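Local coordinates for flavin reductase domain protein, FMN-binding (Shewanella baltica, PDB 3HMZ), which binds FMN and probably works as an NAD(P)H-linked oxidoreductase of the flavin reductase-like, flavoredoxin family, at residues Val84-His94 with Ala176-Gly187; Tyr23-Val34 with Met45-Phe55. One frame throughout, in Å; residues are numbered along the deposited sequence.

From the N terminus the chain first meets contact 2, where Tyr23-Val34 runs into strand 32-38 and Met45-Phe55 returns beside it, closing a beta hairpin, with ten residues, mostly strand, between the segments. Contact 1 opens only later, at Val84-His94, and closes far along the chain at Ala176-Gly187, spanning 81 residues; the two loops follow in series, neither nesting nor crossing. Contact 2 pairs two strands of the main antiparallel sheet, whereas contact 1 ties the end of strand 79-84 and helix 90-96 to strand 181-185. They meet where Leu181 and Tyr183 bond to Thr31, and both touch FMN and the second subunit.

Contact 1: Val84-His94 with Ala176-Gly187; sequences VPTVAQLQLTH and ADKRSLHYIAGG. With FMN (flavin mononucleotide), chain B; EDO (1,2-ethanediol), chain H.
Leu181 pushes its forked end under the turn that leads into helix 90-96. Its CD2 meets Val87 CG2 at 3.9 Å, the two side chains crossing at about a right angle, while CD1 lies 3.8 Å from Leu90 CA and also approaches Thr93 OG1, the Thr93 side chain running past in the opposite direction. Val87 CG2 points this way because it stands anti to the carbonyl carbon, with CG1 anti to the backbone N (chi1 162°). Beside this apolar patch the backbones join: Val87 N gives a hydrogen bond to Arg179 O (2.8 Å), and Ala88 N reaches a lone pair of Asp177 O in its carbonyl plane (3.1 Å). Water 2 bridges Pro85 O and Lys178 O, and water 1 accepts from Leu181 N and lies near Pro85 O. Thr86 and Gln89 brace the turn, Thr86 N donating to a lone pair of Gln89 OE1.

At the flavin end, His94 NE2 makes a weak, bent bond to Gly186 O (3.1 Å), which lies near the plane of the imidazole at its edge. Tyr183 OH also donates to Gly186 O (2.6 Å), and its ring takes FMN C7M over the centre of one face, 3.2 Å from Tyr183 CG; Ala185 N lies over the opposite face. A serine in place of Tyr183 would probably leave the flavin methyl without its aromatic platform and deprive Gly186 O of its phenol donor.

Strand 188-197 flanks the contact, Val87 packing on Ala191 and Leu90 on Phe189, while Pro85 and Thr93 rest on Leu33 of strand 32-38. Phe196 and Ala198 of the second subunit pack against Val87 and His94, and Trp169 of that subunit against Ile184 of strand 181-185.

Contact 2: Tyr23-Val34 with Met45-Phe55; sequences YRLLNHGPTVLV and MAAAWCCALDF. With FMN (flavin mononucleotide), chain B.
Backbone hydrogen bonds join Val32-Val34 to Met45-Ala47 as an antiparallel hairpin. Val32 and Ala47 form one hydrogen-bonded pair, Val32 N to Ala47 O and Ala47 N to Val32 O both 2.9 Å and nearly straight; Val34 and Met45 form the next. Leu33 and Ala46 between them are a non-hydrogen-bonded pair, with Leu33 CA making a CA-H...O contact to Met45 O.

Past the paired strands, water takes over. Water 5 donates to both Pro30 O and Cys50 O, water 4 joins Leu26 O to Ala52 N, and water 3 joins Tyr23 N to Phe55 O.

Apolar contacts fill the face carrying Val32, Val34, Met45 and Ala47. Val34 CG2, anti to the carbonyl carbon (chi1 -175° places CG1 anti to N), presses on Ala47 CB at 3.5 Å, and Val32 CG2 touches Cys50 CB at 3.7 Å. Leu26 CD1 reaches Cys50 SG.

One aromatic pair closes the far end. Phe55 turns its CD1 edge over the centre of the Tyr23 ring in a T-shaped stack, centroids 4.8 Å apart and planes at 83°; Arg24 CG lies over the opposite face, and Arg24 NE donates in its guanidinium plane to Tyr23 OH.

Within this contact the hydrogen bonds to FMN all use main-chain atoms. Ala48 N donates to FMN N5 (3.0 Å), Trp49 N to FMN O4 (2.9 Å), and FMN O2' donates to Ala46 O. The selenomethionine at Met45 bends at chi3 (-107°), bringing CE to 3.3 Å from FMN C2.

Since these flavin bonds come from peptide groups in and just beyond the paired strand, the hairpin pairing probably helps to set their positions. The N-H donors suit N5 and the O4 carbonyl of oxidised flavin and would probably polarise the ring toward accepting electrons.

Contact 1: Val84-His94 with Ala176-Gly187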
loop_
_atom_site.group_PDB
_atom_site.type_symbol
_atom_site.label_atom_id
_atom_site.label_comp_id
_atom_site.label_asym_id
_atom_site.label_seq_id
_atom_site.Cartn_x
_atom_site.Cartn_y
_atom_site.Cartn_z
ATOM N N VAL A 84 -6.875 7.131 -8.019
ATOM C CA VAL A 84 -5.448 7.386 -7.907
ATOM C C VAL A 84 -5.135 8.799 -8.358
ATOM O O VAL A 84 -5.190 9.079 -9.563
ATOM C CB VAL A 84 -4.654 6.345 -8.740
ATOM C CG1 VAL A 84 -3.172 6.571 -8.579
ATOM C CG2 VAL A 84 -4.999 4.877 -8.306
ATOM N N PRO A 85 -4.791 9.692 -7.427
ATOM C CA PRO A 85 -4.456 11.052 -7.813
ATOM C C PRO A 85 -3.056 11.119 -8.454
ATOM O O PRO A 85 -2.260 10.171 -8.378
ATOM C CB PRO A 85 -4.530 11.820 -6.488
ATOM C CG PRO A 85 -4.124 10.824 -5.500
ATOM C CD PRO A 85 -4.793 9.555 -5.972
ATOM N N THR A 86 -2.817 12.254 -9.083
ATOM C CA THR A 86 -1.575 12.542 -9.769
ATOM C C THR A 86 -0.771 13.589 -9.010
ATOM O O THR A 86 -1.295 14.292 -8.149
ATOM C CB THR A 86 -1.853 13.112 -11.150
ATOM O OG1 THR A 86 -2.470 14.386 -10.977
ATOM C CG2 THR A 86 -2.682 12.156 -11.996
ATOM N N VAL A 87 0.495 13.721 -9.396
ATOM C CA VAL A 87 1.372 14.792 -8.875
ATOM C C VAL A 87 0.732 16.171 -9.099
ATOM O O VAL A 87 0.831 17.035 -8.242
ATOM C CB VAL A 87 2.776 14.700 -9.478
ATOM C CG1 VAL A 87 3.549 16.029 -9.294
ATOM C CG2 VAL A 87 3.513 13.523 -8.869
ATOM N N ALA A 88 0.033 16.356 -10.233
ATOM C CA ALA A 88 -0.711 17.614 -10.511
ATOM C C ALA A 88 -1.750 17.920 -9.435
ATOM O O ALA A 88 -2.082 19.088 -9.211
ATOM C CB ALA A 88 -1.385 17.575 -11.866
ATOM N N GLN A 89 -2.259 16.863 -8.786
ATOM C CA GLN A 89 -3.242 16.940 -7.716
ATOM C C GLN A 89 -2.629 16.895 -6.320
ATOM O O GLN A 89 -3.319 16.598 -5.338
ATOM C CB GLN A 89 -4.247 15.806 -7.892
ATOM C CG GLN A 89 -5.048 15.915 -9.183
ATOM C CD GLN A 89 -5.917 14.695 -9.389
ATOM O OE1 GLN A 89 -5.432 13.580 -9.350
ATOM N NE2 GLN A 89 -7.205 14.911 -9.665
ATOM N N LEU A 90 -1.347 17.290 -6.209
ATOM C CA LEU A 90 -0.664 17.315 -4.910
ATOM C C LEU A 90 -1.436 18.167 -3.868
ATOM O O LEU A 90 -1.754 17.690 -2.773
ATOM C CB LEU A 90 0.746 17.909 -5.059
ATOM C CG LEU A 90 1.552 18.169 -3.797
ATOM C CD1 LEU A 90 1.814 16.894 -3.071
ATOM C CD2 LEU A 90 2.852 18.849 -4.202
ATOM N N GLN A 91 -1.793 19.399 -4.242
ATOM C CA GLN A 91 -2.482 20.292 -3.288
ATOM C C GLN A 91 -3.875 19.758 -2.984
ATOM O O GLN A 91 -4.282 19.727 -1.826
ATOM C CB GLN A 91 -2.609 21.745 -3.777
ATOM C CG GLN A 91 -1.385 22.420 -4.332
ATOM C CD GLN A 91 -0.107 22.252 -3.557
ATOM O OE1 GLN A 91 -0.105 22.263 -2.335
ATOM N NE2 GLN A 91 1.031 22.204 -4.285
ATOM N N LEU A 92 -4.596 19.316 -4.013
ATOM C CA LEU A 92 -5.931 18.754 -3.844
ATOM C C LEU A 92 -5.914 17.595 -2.853
ATOM O O LEU A 92 -6.753 17.502 -1.941
ATOM C CB LEU A 92 -6.505 18.282 -5.180
ATOM C CG LEU A 92 -7.915 17.678 -5.264
ATOM C CD1 LEU A 92 -8.506 17.771 -6.701
ATOM C CD2 LEU A 92 -7.962 16.227 -4.810
ATOM N N THR A 93 -4.916 16.723 -3.028
ATOM C CA THR A 93 -4.827 15.507 -2.193
ATOM C C THR A 93 -4.585 15.854 -0.735
ATOM O O THR A 93 -5.286 15.370 0.163
ATOM C CB THR A 93 -3.769 14.559 -2.740
ATOM O OG1 THR A 93 -4.115 14.196 -4.087
ATOM C CG2 THR A 93 -3.635 13.301 -1.882
ATOM N N HIS A 94 -3.649 16.760 -0.519
ATOM C CA HIS A 94 -3.363 17.169 0.840
ATOM C C HIS A 94 -4.538 17.915 1.471
ATOM O O HIS A 94 -4.873 17.680 2.628
ATOM C CB HIS A 94 -2.091 18.010 0.865
ATOM C CG HIS A 94 -1.577 18.229 2.249
ATOM N ND1 HIS A 94 -1.788 19.414 2.887
ATOM C CD2 HIS A 94 -1.010 17.395 3.157
ATOM C CE1 HIS A 94 -1.278 19.348 4.111
ATOM N NE2 HIS A 94 -0.789 18.134 4.299
ATOM N N ALA A 176 5.180 13.707 -16.666
ATOM C CA ALA A 176 5.636 13.602 -15.289
ATOM C C ALA A 176 4.550 13.939 -14.267
ATOM O O ALA A 176 4.506 13.329 -13.202
ATOM C CB ALA A 176 6.844 14.515 -15.069
ATOM N N ASP A 177 3.669 14.888 -14.582
ATOM C CA ASP A 177 2.626 15.278 -13.632
ATOM C C ASP A 177 1.494 14.257 -13.489
ATOM O O ASP A 177 0.580 14.513 -12.717
ATOM C CB ASP A 177 2.125 16.704 -13.812
ATOM C CG ASP A 177 1.315 16.912 -15.024
ATOM O OD1 ASP A 177 1.030 15.968 -15.795
ATOM O OD2 ASP A 177 0.921 18.115 -15.194
ATOM N N LYS A 178 1.557 13.133 -14.214
ATOM C CA LYS A 178 0.564 12.068 -14.022
ATOM C C LYS A 178 1.060 10.973 -13.083
ATOM O O LYS A 178 0.331 10.042 -12.772
ATOM C CB LYS A 178 0.102 11.482 -15.348
ATOM C CG LYS A 178 -0.664 12.504 -16.197
ATOM C CD LYS A 178 -1.413 11.842 -17.352
ATOM C CE LYS A 178 -2.207 12.838 -18.091
ATOM N NZ LYS A 178 -3.032 12.243 -19.211
ATOM N N ARG A 179 2.292 11.087 -12.591
ATOM C CA ARG A 179 2.793 10.099 -11.635
ATOM C C ARG A 179 1.916 10.058 -10.371
ATOM O O ARG A 179 1.299 11.062 -9.961
ATOM C CB ARG A 179 4.259 10.370 -11.298
ATOM C CG ARG A 179 5.178 9.937 -12.413
ATOM C CD ARG A 179 6.606 10.425 -12.341
ATOM N NE ARG A 179 7.317 9.911 -13.513
ATOM C CZ ARG A 179 7.808 8.675 -13.605
ATOM N NH1 ARG A 179 7.712 7.851 -12.602
ATOM N NH2 ARG A 179 8.415 8.264 -14.713
ATOM N N SER A 180 1.828 8.868 -9.755
ATOM C CA SER A 180 1.089 8.715 -8.516
ATOM C C SER A 180 1.879 9.285 -7.336
ATOM O O SER A 180 3.100 9.474 -7.414
ATOM C CB SER A 180 0.726 7.249 -8.277
ATOM O OG SER A 180 1.868 6.386 -8.362
ATOM N N LEU A 181 1.137 9.587 -6.278
ATOM C CA LEU A 181 1.636 10.127 -5.046
ATOM C C LEU A 181 1.592 9.085 -3.950
ATOM O O LEU A 181 0.640 8.333 -3.842
ATOM C CB LEU A 181 0.790 11.314 -4.613
ATOM C CG LEU A 181 0.892 12.596 -5.431
ATOM C CD1 LEU A 181 -0.267 13.584 -5.048
ATOM C CD2 LEU A 181 2.265 13.247 -5.223
ATOM N N HIS A 182 2.647 9.107 -3.123
ATOM C CA HIS A 182 2.892 8.114 -2.065
ATOM C C HIS A 182 3.244 8.881 -0.806
ATOM O O HIS A 182 4.334 9.403 -0.671
ATOM C CB HIS A 182 3.979 7.134 -2.526
ATOM C CG HIS A 182 3.644 6.427 -3.808
ATOM N ND1 HIS A 182 3.269 5.102 -3.846
ATOM C CD2 HIS A 182 3.522 6.885 -5.079
ATOM C CE1 HIS A 182 2.974 4.773 -5.097
ATOM N NE2 HIS A 182 3.083 5.849 -5.854
ATOM N N TYR A 183 2.266 9.028 0.066
ATOM C CA TYR A 183 2.407 9.890 1.240
ATOM C C TYR A 183 3.315 9.365 2.307
ATOM O O TYR A 183 3.340 8.171 2.551
ATOM C CB TYR A 183 1.036 10.076 1.868
ATOM C CG TYR A 183 0.934 11.065 2.986
ATOM C CD1 TYR A 183 1.327 12.368 2.794
ATOM C CD2 TYR A 183 0.288 10.730 4.184
ATOM C CE1 TYR A 183 1.177 13.329 3.804
ATOM C CE2 TYR A 183 0.117 11.695 5.192
ATOM C CZ TYR A 183 0.545 12.985 4.982
ATOM O OH TYR A 183 0.333 13.928 5.979
ATOM N N ILE A 184 4.041 10.270 2.963
ATOM C CA ILE A 184 4.747 9.905 4.211
ATOM C C ILE A 184 4.120 10.608 5.409
ATOM O O ILE A 184 3.505 9.947 6.278
ATOM C CB ILE A 184 6.261 10.157 4.149
ATOM C CG1 ILE A 184 6.888 9.330 3.031
ATOM C CG2 ILE A 184 6.884 9.828 5.502
ATOM C CD1 ILE A 184 6.665 7.796 3.167
ATOM N N ALA A 185 4.274 11.929 5.475
ATOM C CA ALA A 185 3.822 12.685 6.636
ATOM C C ALA A 185 3.834 14.168 6.346
ATOM O O ALA A 185 4.528 14.645 5.450
ATOM C CB ALA A 185 4.742 12.362 7.870
ATOM N N GLY A 186 3.082 14.909 7.146
ATOM C CA GLY A 186 2.995 16.342 6.968
ATOM C C GLY A 186 2.450 16.644 5.589
ATOM O O GLY A 186 1.408 16.140 5.211
ATOM N N GLY A 187 3.152 17.464 4.844
ATOM C CA GLY A 187 2.761 17.732 3.459
ATOM C C GLY A 187 3.634 16.991 2.464
ATOM O O GLY A 187 3.553 17.267 1.270
HETATM N N1 FMN B . -7.718 9.090 7.036
HETATM C C2 FMN B . -8.119 7.780 7.147
HETATM O O2 FMN B . -9.110 7.514 7.826
HETATM N N3 FMN B . -7.419 6.801 6.466
HETATM C C4 FMN B . -6.316 7.063 5.714
HETATM O O4 FMN B . -5.723 6.105 5.151
HETATM C C4A FMN B . -5.905 8.403 5.628
HETATM N N5 FMN B . -4.805 8.759 4.868
HETATM C C5A FMN B . -4.491 10.083 4.599
HETATM C C6 FMN B . -3.485 10.421 3.681
HETATM C C7 FMN B . -3.154 11.748 3.427
HETATM C C7M FMN B . -2.092 12.092 2.430
HETATM C C8 FMN B . -3.837 12.760 4.107
HETATM C C8M FMN B . -3.507 14.220 3.874
HETATM C C9 FMN B . -4.836 12.409 5.005
HETATM C C9A FMN B . -5.195 11.099 5.282
HETATM N N10 FMN B . -6.206 10.735 6.167
HETATM C C10 FMN B . -6.606 9.414 6.286
HETATM C "C1'" FMN B . -7.074 11.764 6.841
HETATM C "C2'" FMN B . -8.396 12.076 6.127
HETATM O "O2'" FMN B . -8.222 12.227 4.708
HETATM C "C3'" FMN B . -8.920 13.358 6.762
HETATM O "O3'" FMN B . -9.246 13.096 8.124
HETATM C "C4'" FMN B . -10.064 14.027 5.974
HETATM O "O4'" FMN B . -10.118 15.385 6.401
HETATM C "C5'" FMN B . -11.420 13.377 6.165
HETATM O "O5'" FMN B . -12.371 14.154 5.435
HETATM P P FMN B . -13.938 13.952 5.687
HETATM O O1P FMN B . -14.558 15.086 4.890
HETATM O O2P FMN B . -14.362 12.582 5.238
HETATM O O3P FMN B . -14.193 14.091 7.165
HETATM C C1 EDO H . -3.016 16.789 -15.338
HETATM O O1 EDO H . -2.465 15.656 -14.616
HETATM C C2 EDO H . -2.208 18.031 -14.960
HETATM O O2 EDO H . -1.565 18.778 -15.980
HETATM O O HOH W 1 -1.527 8.580 -6.200
HETATM O O HOH W 2 -1.404 8.821 -10.843
#

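Contact 2: Tyr23-Val34 with Met45-Phe55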
loop_
_atom_site.group_PDB
_atom_site.type_symbol
_atom_site.label_atom_id
_atom_site.label_comp_id
_atom_site.label_asym_id
_atom_site.label_seq_id
_atom_site.Cartn_x
_atom_site.Cartn_y
_atom_site.Cartn_z
ATOM N N TYR A 23 -6.662 -4.823 -9.946
ATOM C CA TYR A 23 -5.737 -4.799 -8.772
ATOM C C TYR A 23 -4.412 -4.086 -9.104
ATOM O O TYR A 23 -3.781 -3.484 -8.224
ATOM C CB TYR A 23 -5.442 -6.205 -8.236
ATOM C CG TYR A 23 -4.486 -6.976 -9.101
ATOM C CD1 TYR A 23 -4.906 -7.655 -10.253
ATOM C CD2 TYR A 23 -3.136 -6.992 -8.805
ATOM C CE1 TYR A 23 -4.001 -8.297 -11.081
ATOM C CE2 TYR A 23 -2.234 -7.638 -9.621
ATOM C CZ TYR A 23 -2.666 -8.307 -10.751
ATOM O OH TYR A 23 -1.756 -8.933 -11.574
ATOM N N ARG A 24 -4.014 -4.127 -10.378
ATOM C CA ARG A 24 -2.746 -3.499 -10.787
ATOM C C ARG A 24 -2.745 -1.976 -10.621
ATOM O O ARG A 24 -1.700 -1.358 -10.490
ATOM C CB ARG A 24 -2.398 -3.857 -12.211
ATOM C CG ARG A 24 -2.119 -5.339 -12.363
ATOM C CD ARG A 24 -1.688 -5.637 -13.721
ATOM N NE ARG A 24 -1.496 -7.071 -13.936
ATOM C CZ ARG A 24 -1.136 -7.585 -15.100
ATOM N NH1 ARG A 24 -0.989 -6.812 -16.163
ATOM N NH2 ARG A 24 -0.981 -8.899 -15.211
ATOM N N LEU A 25 -3.944 -1.388 -10.594
ATOM C CA LEU A 25 -4.085 0.040 -10.413
ATOM C C LEU A 25 -3.565 0.479 -9.028
ATOM O O LEU A 25 -3.247 1.655 -8.831
ATOM C CB LEU A 25 -5.553 0.467 -10.594
ATOM C CG LEU A 25 -6.106 0.197 -12.002
ATOM C CD1 LEU A 25 -7.636 0.419 -12.065
ATOM C CD2 LEU A 25 -5.389 1.025 -13.086
ATOM N N LEU A 26 -3.564 -0.438 -8.048
ATOM C CA LEU A 26 -3.150 -0.127 -6.694
ATOM C C LEU A 26 -1.896 -0.869 -6.251
ATOM O O LEU A 26 -1.489 -0.727 -5.108
ATOM C CB LEU A 26 -4.280 -0.458 -5.712
ATOM C CG LEU A 26 -5.599 0.256 -5.942
ATOM C CD1 LEU A 26 -6.638 -0.179 -4.928
ATOM C CD2 LEU A 26 -5.429 1.792 -5.943
ATOM N N ASN A 27 -1.329 -1.712 -7.120
ATOM C CA ASN A 27 -0.283 -2.645 -6.684
ATOM C C ASN A 27 0.992 -1.983 -6.175
ATOM O O ASN A 27 1.626 -2.498 -5.251
ATOM C CB ASN A 27 0.009 -3.668 -7.774
ATOM C CG ASN A 27 -0.044 -5.087 -7.283
ATOM O OD1 ASN A 27 -0.767 -5.399 -6.359
ATOM N ND2 ASN A 27 0.665 -5.965 -7.962
ATOM N N HIS A 28 1.301 -0.819 -6.752
ATOM C CA HIS A 28 2.454 -0.034 -6.372
ATOM C C HIS A 28 2.237 0.813 -5.091
ATOM O O HIS A 28 3.120 1.570 -4.689
ATOM C CB HIS A 28 2.929 0.823 -7.533
ATOM C CG HIS A 28 1.934 1.827 -7.992
ATOM N ND1 HIS A 28 0.669 1.485 -8.431
ATOM C CD2 HIS A 28 2.055 3.157 -8.167
ATOM C CE1 HIS A 28 0.032 2.587 -8.796
ATOM N NE2 HIS A 28 0.850 3.620 -8.635
ATOM N N GLY A 29 1.064 0.663 -4.452
ATOM C CA GLY A 29 0.753 1.284 -3.188
ATOM C C GLY A 29 0.571 2.806 -3.174
ATOM O O GLY A 29 0.976 3.472 -2.218
ATOM N N PRO A 30 -0.120 3.356 -4.177
ATOM C CA PRO A 30 -0.328 4.798 -4.145
ATOM C C PRO A 30 -1.283 5.231 -3.026
ATOM O O PRO A 30 -2.156 4.475 -2.615
ATOM C CB PRO A 30 -1.021 5.068 -5.491
ATOM C CG PRO A 30 -1.813 3.788 -5.767
ATOM C CD PRO A 30 -0.872 2.724 -5.277
ATOM N N THR A 31 -1.132 6.476 -2.617
ATOM C CA THR A 31 -2.115 7.151 -1.796
ATOM C C THR A 31 -3.286 7.440 -2.748
ATOM O O THR A 31 -3.079 7.772 -3.915
ATOM C CB THR A 31 -1.512 8.405 -1.185
ATOM O OG1 THR A 31 -0.513 7.980 -0.246
ATOM C CG2 THR A 31 -2.545 9.232 -0.509
ATOM N N VAL A 32 -4.507 7.240 -2.250
ATOM C CA VAL A 32 -5.701 7.385 -3.042
ATOM C C VAL A 32 -6.622 8.456 -2.527
ATOM O O VAL A 32 -6.403 9.002 -1.435
ATOM C CB VAL A 32 -6.481 6.043 -3.122
ATOM C CG1 VAL A 32 -5.562 4.915 -3.624
ATOM C CG2 VAL A 32 -7.059 5.634 -1.758
ATOM N N LEU A 33 -7.619 8.780 -3.343
ATOM C CA LEU A 33 -8.764 9.584 -2.878
ATOM C C LEU A 33 -9.948 8.627 -2.752
ATOM O O LEU A 33 -10.194 7.803 -3.623
ATOM C CB LEU A 33 -9.107 10.740 -3.817
ATOM C CG LEU A 33 -7.941 11.605 -4.245
ATOM C CD1 LEU A 33 -8.468 12.647 -5.241
ATOM C CD2 LEU A 33 -7.189 12.229 -3.090
ATOM N N VAL A 34 -10.659 8.737 -1.639
ATOM C CA VAL A 34 -11.881 7.968 -1.366
ATOM C C VAL A 34 -13.042 8.937 -1.550
ATOM O O VAL A 34 -13.088 10.001 -0.931
ATOM C CB VAL A 34 -11.920 7.395 0.077
ATOM C CG1 VAL A 34 -13.170 6.488 0.283
ATOM C CG2 VAL A 34 -10.577 6.672 0.409
HETATM N N MSE A 45 -12.072 12.328 0.491
HETATM C CA MSE A 45 -10.960 12.430 1.434
HETATM C C MSE A 45 -9.737 11.704 0.866
HETATM O O MSE A 45 -9.850 10.986 -0.125
HETATM C CB MSE A 45 -11.313 11.824 2.799
HETATM C CG MSE A 45 -11.633 10.328 2.775
HETATM SE SE MSE A 45 -11.828 9.562 4.516
HETATM C CE MSE A 45 -10.201 8.546 4.646
ATOM N N ALA A 46 -8.590 11.919 1.506
ATOM C CA ALA A 46 -7.350 11.226 1.145
ATOM C C ALA A 46 -7.204 9.983 2.028
ATOM O O ALA A 46 -7.550 10.003 3.227
ATOM C CB ALA A 46 -6.138 12.115 1.298
ATOM N N ALA A 47 -6.722 8.895 1.434
ATOM C CA ALA A 47 -6.384 7.677 2.174
ATOM C C ALA A 47 -5.073 7.077 1.685
ATOM O O ALA A 47 -4.968 6.671 0.520
ATOM C CB ALA A 47 -7.497 6.608 2.121
ATOM N N ALA A 48 -4.060 7.058 2.559
ATOM C CA ALA A 48 -2.857 6.284 2.274
ATOM C C ALA A 48 -3.076 4.791 2.522
ATOM O O ALA A 48 -2.423 3.953 1.890
ATOM C CB ALA A 48 -1.690 6.759 3.122
ATOM N N TRP A 49 -3.993 4.447 3.446
ATOM C CA TRP A 49 -4.131 3.051 3.904
ATOM C C TRP A 49 -5.196 2.284 3.151
ATOM O O TRP A 49 -6.156 1.799 3.715
ATOM C CB TRP A 49 -4.300 3.004 5.414
ATOM C CG TRP A 49 -3.163 3.593 6.171
ATOM C CD1 TRP A 49 -1.950 3.994 5.683
ATOM C CD2 TRP A 49 -3.098 3.791 7.579
ATOM N NE1 TRP A 49 -1.139 4.493 6.701
ATOM C CE2 TRP A 49 -1.822 4.362 7.876
ATOM C CE3 TRP A 49 -3.994 3.546 8.638
ATOM C CZ2 TRP A 49 -1.454 4.698 9.164
ATOM C CZ3 TRP A 49 -3.615 3.891 9.912
ATOM C CH2 TRP A 49 -2.361 4.456 10.166
ATOM N N CYS A 50 -4.991 2.182 1.848
ATOM C CA CYS A 50 -5.850 1.474 0.920
ATOM C C CYS A 50 -4.972 0.451 0.214
ATOM O O CYS A 50 -3.923 0.801 -0.263
ATOM C CB CYS A 50 -6.463 2.436 -0.089
ATOM S SG CYS A 50 -7.526 1.573 -1.287
ATOM N N CYS A 51 -5.393 -0.810 0.195
ATOM C CA CYS A 51 -4.559 -1.889 -0.352
ATOM C C CYS A 51 -5.413 -2.922 -1.078
ATOM O O CYS A 51 -6.529 -3.241 -0.630
ATOM C CB CYS A 51 -3.786 -2.550 0.798
ATOM S SG CYS A 51 -2.516 -3.691 0.306
ATOM N N ALA A 52 -4.895 -3.453 -2.183
ATOM C CA ALA A 52 -5.531 -4.573 -2.849
ATOM C C ALA A 52 -5.675 -5.747 -1.861
ATOM O O ALA A 52 -4.871 -5.930 -0.940
ATOM C CB ALA A 52 -4.738 -4.998 -4.074
ATOM N N LEU A 53 -6.736 -6.507 -2.065
ATOM C CA LEU A 53 -7.074 -7.673 -1.219
ATOM C C LEU A 53 -7.262 -8.959 -2.014
ATOM O O LEU A 53 -6.989 -10.050 -1.472
ATOM C CB LEU A 53 -8.317 -7.379 -0.372
ATOM C CG LEU A 53 -8.859 -8.491 0.526
ATOM C CD1 LEU A 53 -7.774 -8.870 1.513
ATOM C CD2 LEU A 53 -10.176 -8.012 1.223
ATOM N N ASP A 54 -7.763 -8.873 -3.245
ATOM C CA ASP A 54 -7.898 -10.049 -4.096
ATOM C C ASP A 54 -7.854 -9.634 -5.571
ATOM O O ASP A 54 -8.074 -8.472 -5.921
ATOM C CB ASP A 54 -9.190 -10.809 -3.733
ATOM C CG ASP A 54 -9.148 -12.289 -4.138
ATOM O OD1 ASP A 54 -8.192 -12.754 -4.821
ATOM O OD2 ASP A 54 -10.126 -12.981 -3.784
ATOM N N PHE A 55 -7.571 -10.612 -6.418
ATOM C CA PHE A 55 -7.429 -10.431 -7.857
ATOM C C PHE A 55 -8.702 -10.582 -8.672
ATOM O O PHE A 55 -8.987 -9.766 -9.520
ATOM C CB PHE A 55 -6.481 -11.515 -8.470
ATOM C CG PHE A 55 -5.154 -11.592 -7.856
ATOM C CD1 PHE A 55 -4.155 -10.714 -8.247
ATOM C CD2 PHE A 55 -4.873 -12.560 -6.906
ATOM C CE1 PHE A 55 -2.877 -10.801 -7.721
ATOM C CE2 PHE A 55 -3.607 -12.642 -6.336
ATOM C CZ PHE A 55 -2.596 -11.776 -6.760
HETATM N N1 FMN B . -7.718 9.090 7.036
HETATM C C2 FMN B . -8.119 7.780 7.147
HETATM O O2 FMN B . -9.110 7.514 7.826
HETATM N N3 FMN B . -7.419 6.801 6.466
HETATM C C4 FMN B . -6.316 7.063 5.714
HETATM O O4 FMN B . -5.723 6.105 5.151
HETATM C C4A FMN B . -5.905 8.403 5.628
HETATM N N5 FMN B . -4.805 8.759 4.868
HETATM C C5A FMN B . -4.491 10.083 4.599
HETATM C C6 FMN B . -3.485 10.421 3.681
HETATM C C7 FMN B . -3.154 11.748 3.427
HETATM C C7M FMN B . -2.092 12.092 2.430
HETATM C C8 FMN B . -3.837 12.760 4.107
HETATM C C8M FMN B . -3.507 14.220 3.874
HETATM C C9 FMN B . -4.836 12.409 5.005
HETATM C C9A FMN B . -5.195 11.099 5.282
HETATM N N10 FMN B . -6.206 10.735 6.167
HETATM C C10 FMN B . -6.606 9.414 6.286
HETATM C "C1'" FMN B . -7.074 11.764 6.841
HETATM C "C2'" FMN B . -8.396 12.076 6.127
HETATM O "O2'" FMN B . -8.222 12.227 4.708
HETATM C "C3'" FMN B . -8.920 13.358 6.762
HETATM O "O3'" FMN B . -9.246 13.096 8.124
HETATM C "C4'" FMN B . -10.064 14.027 5.974
HETATM O "O4'" FMN B . -10.118 15.385 6.401
HETATM C "C5'" FMN B . -11.420 13.377 6.165
HETATM O "O5'" FMN B . -12.371 14.154 5.435
HETATM P P FMN B . -13.938 13.952 5.687
HETATM O O1P FMN B . -14.558 15.086 4.890
HETATM O O2P FMN B . -14.362 12.582 5.238
HETATM O O3P FMN B . -14.193 14.091 7.165
HETATM O O HOH W 3 -8.269 -7.306 -10.412
HETATM O O HOH W 4 -2.362 -2.184 -3.013
HETATM O O HOH W 5 -2.778 1.694 -2.768
#